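Local coordinates for bifunctional GH43-CE protein (Bacteroides eggerthii, PDB 6MLY) that probably hydrolyses xylan-derived chains as a family 43 beta-xylosidase and carries a further domain of carbohydrate-esterase type, at residues G381-D386 / V442-E447. Residues are numbered along the deposited sequence; the frame is centred on the assembly and turned at random.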
loop_
_atom_site.group_PDB
_atom_site.type_symbol
_atom_site.label_atom_id
_atom_site.label_comp_id
_atom_site.label_asym_id
_atom_site.label_seq_id
_atom_site.Cartn_x
_atom_site.Cartn_y
_atom_site.Cartn_z
ATOM N N GLY A 381 -4.786 0.143 9.553
ATOM C CA GLY A 381 -5.844 1.042 10.009
ATOM C C GLY A 381 -7.222 0.459 9.743
ATOM O O GLY A 381 -7.355 -0.434 8.917
ATOM N N SER A 382 -8.239 0.968 10.452
ATOM C CA SER A 382 -9.625 0.497 10.335
ATOM C C SER A 382 -10.615 1.618 10.677
ATOM O O SER A 382 -10.266 2.580 11.374
ATOM C CB SER A 382 -9.862 -0.692 11.222
ATOM O OG SER A 382 -8.987 -1.753 10.883
ATOM N N VAL A 383 -11.857 1.463 10.204
ATOM C CA VAL A 383 -12.956 2.376 10.521
ATOM C C VAL A 383 -14.277 1.596 10.574
ATOM O O VAL A 383 -14.372 0.473 10.081
ATOM C CB VAL A 383 -13.043 3.531 9.506
ATOM C CG1 VAL A 383 -12.059 4.648 9.823
ATOM C CG2 VAL A 383 -12.852 3.044 8.083
ATOM N N SER A 384 -15.272 2.210 11.220
ATOM C CA SER A 384 -16.684 1.862 11.103
ATOM C C SER A 384 -17.441 3.135 10.721
ATOM O O SER A 384 -17.253 4.173 11.365
ATOM C CB SER A 384 -17.230 1.265 12.382
ATOM O OG SER A 384 -18.651 1.156 12.341
ATOM N N MET A 385 -18.279 3.043 9.684
ATOM C CA MET A 385 -18.944 4.202 9.115
ATOM C C MET A 385 -20.463 4.038 9.241
ATOM O O MET A 385 -20.943 3.031 9.746
ATOM C CB MET A 385 -18.552 4.382 7.644
ATOM C CG MET A 385 -18.163 5.818 7.292
ATOM S SD MET A 385 -17.018 5.961 5.895
ATOM C CE MET A 385 -15.650 4.986 6.519
ATOM N N ASP A 386 -21.189 5.079 8.818
ATOM C CA ASP A 386 -22.648 5.092 8.720
ATOM C C ASP A 386 -23.025 6.079 7.606
ATOM O O ASP A 386 -22.806 7.294 7.739
ATOM C CB ASP A 386 -23.301 5.446 10.062
ATOM C CG ASP A 386 -24.779 5.087 10.151
ATOM O OD1 ASP A 386 -25.474 5.184 9.120
ATOM O OD2 ASP A 386 -25.224 4.719 11.257
ATOM N N VAL A 442 -21.101 0.204 7.551
ATOM C CA VAL A 442 -20.078 -0.442 6.734
ATOM C C VAL A 442 -18.713 -0.240 7.414
ATOM O O VAL A 442 -18.492 0.753 8.120
ATOM C CB VAL A 442 -20.097 0.110 5.294
ATOM C CG1 VAL A 442 -19.749 1.589 5.250
ATOM C CG2 VAL A 442 -19.181 -0.672 4.368
ATOM N N TYR A 443 -17.809 -1.200 7.201
ATOM C CA TYR A 443 -16.480 -1.208 7.796
ATOM C C TYR A 443 -15.438 -1.157 6.673
ATOM O O TYR A 443 -15.725 -1.545 5.540
ATOM C CB TYR A 443 -16.311 -2.446 8.681
ATOM C CG TYR A 443 -17.245 -2.521 9.865
ATOM C CD1 TYR A 443 -18.551 -2.969 9.726
ATOM C CD2 TYR A 443 -16.824 -2.154 11.134
ATOM C CE1 TYR A 443 -19.412 -3.037 10.810
ATOM C CE2 TYR A 443 -17.670 -2.223 12.230
ATOM C CZ TYR A 443 -18.969 -2.667 12.068
ATOM O OH TYR A 443 -19.803 -2.735 13.143
ATOM N N PHE A 444 -14.241 -0.650 6.999
ATOM C CA PHE A 444 -13.102 -0.603 6.072
ATOM C C PHE A 444 -11.795 -0.845 6.835
ATOM O O PHE A 444 -11.699 -0.565 8.029
ATOM C CB PHE A 444 -13.027 0.735 5.332
ATOM C CG PHE A 444 -14.192 1.016 4.417
ATOM C CD1 PHE A 444 -14.345 0.322 3.226
ATOM C CD2 PHE A 444 -15.136 1.974 4.742
ATOM C CE1 PHE A 444 -15.414 0.584 2.384
ATOM C CE2 PHE A 444 -16.206 2.236 3.899
ATOM C CZ PHE A 444 -16.342 1.541 2.721
ATOM N N LYS A 445 -10.800 -1.357 6.103
ATOM C CA LYS A 445 -9.478 -1.690 6.620
ATOM C C LYS A 445 -8.451 -1.377 5.525
ATOM O O LYS A 445 -8.734 -1.524 4.341
ATOM C CB LYS A 445 -9.447 -3.162 7.052
ATOM C CG LYS A 445 -8.144 -3.660 7.672
ATOM C CD LYS A 445 -8.316 -4.861 8.602
ATOM C CE LYS A 445 -8.625 -6.156 7.877
ATOM N NZ LYS A 445 -8.700 -7.311 8.804
ATOM N N ALA A 446 -7.272 -0.910 5.938
ATOM C CA ALA A 446 -6.169 -0.622 5.032
ATOM C C ALA A 446 -4.873 -1.133 5.665
ATOM O O ALA A 446 -4.508 -0.680 6.738
ATOM C CB ALA A 446 -6.107 0.859 4.753
ATOM N N GLU A 447 -4.219 -2.090 4.999
ATOM C CA GLU A 447 -2.979 -2.705 5.471
ATOM C C GLU A 447 -1.789 -2.059 4.753
ATOM O O GLU A 447 -1.931 -1.543 3.644
ATOM C CB GLU A 447 -2.979 -4.214 5.216
ATOM C CG GLU A 447 -4.087 -4.965 5.936
ATOM C CD GLU A 447 -3.899 -6.473 5.970
ATOM O OE1 GLU A 447 -3.840 -7.081 4.877
ATOM O OE2 GLU A 447 -3.793 -7.030 7.089
#
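Tyr443 meets Ser384 on one face of the sheet, its ring coming up obliquely, with Tyr443 CE2 3.5 Å from Ser384 CB. A chi1 of -63° sets the tyrosine CG anti to the carbonyl carbon, beside the backbone N. On the same face Ser382 OG rests against the aliphatic part of Lys445, 3.8 Å from CG. The opposite face is apolar. Val383 CG2 packs 3.6 Å from Phe444 CB, and Met385, its chain bent at chi3, brings CE to the edge of the phenylalanine ring, 3.5 Å from CD2. Between these two layers the antiparallel backbones pair through reciprocal N-H...O hydrogen bonds, two between Gly381 and Ala446 and two between Val383 and Phe444; Phe444 N reaches Val383 O from above the carbonyl plane at 3.3 Å. Farther out, Tyr507 and Trp468 also touch Tyr443, Lys445 makes cation-pi contacts with Trp468 and Tyr460, and Leu398 of the facing sheet meets Val383 and Ala446, as in a concanavalin A-like beta-sandwich. An alanine in place of Tyr443 would probably leave Ser384 CB and OG without the ring atoms they touch, and open a gap beside Tyr507 and Trp468. The pairing thus separates two chemistries: an apolar face turned into the sandwich core, and an outer face where hydroxyls, aromatic rings and a lysine mix.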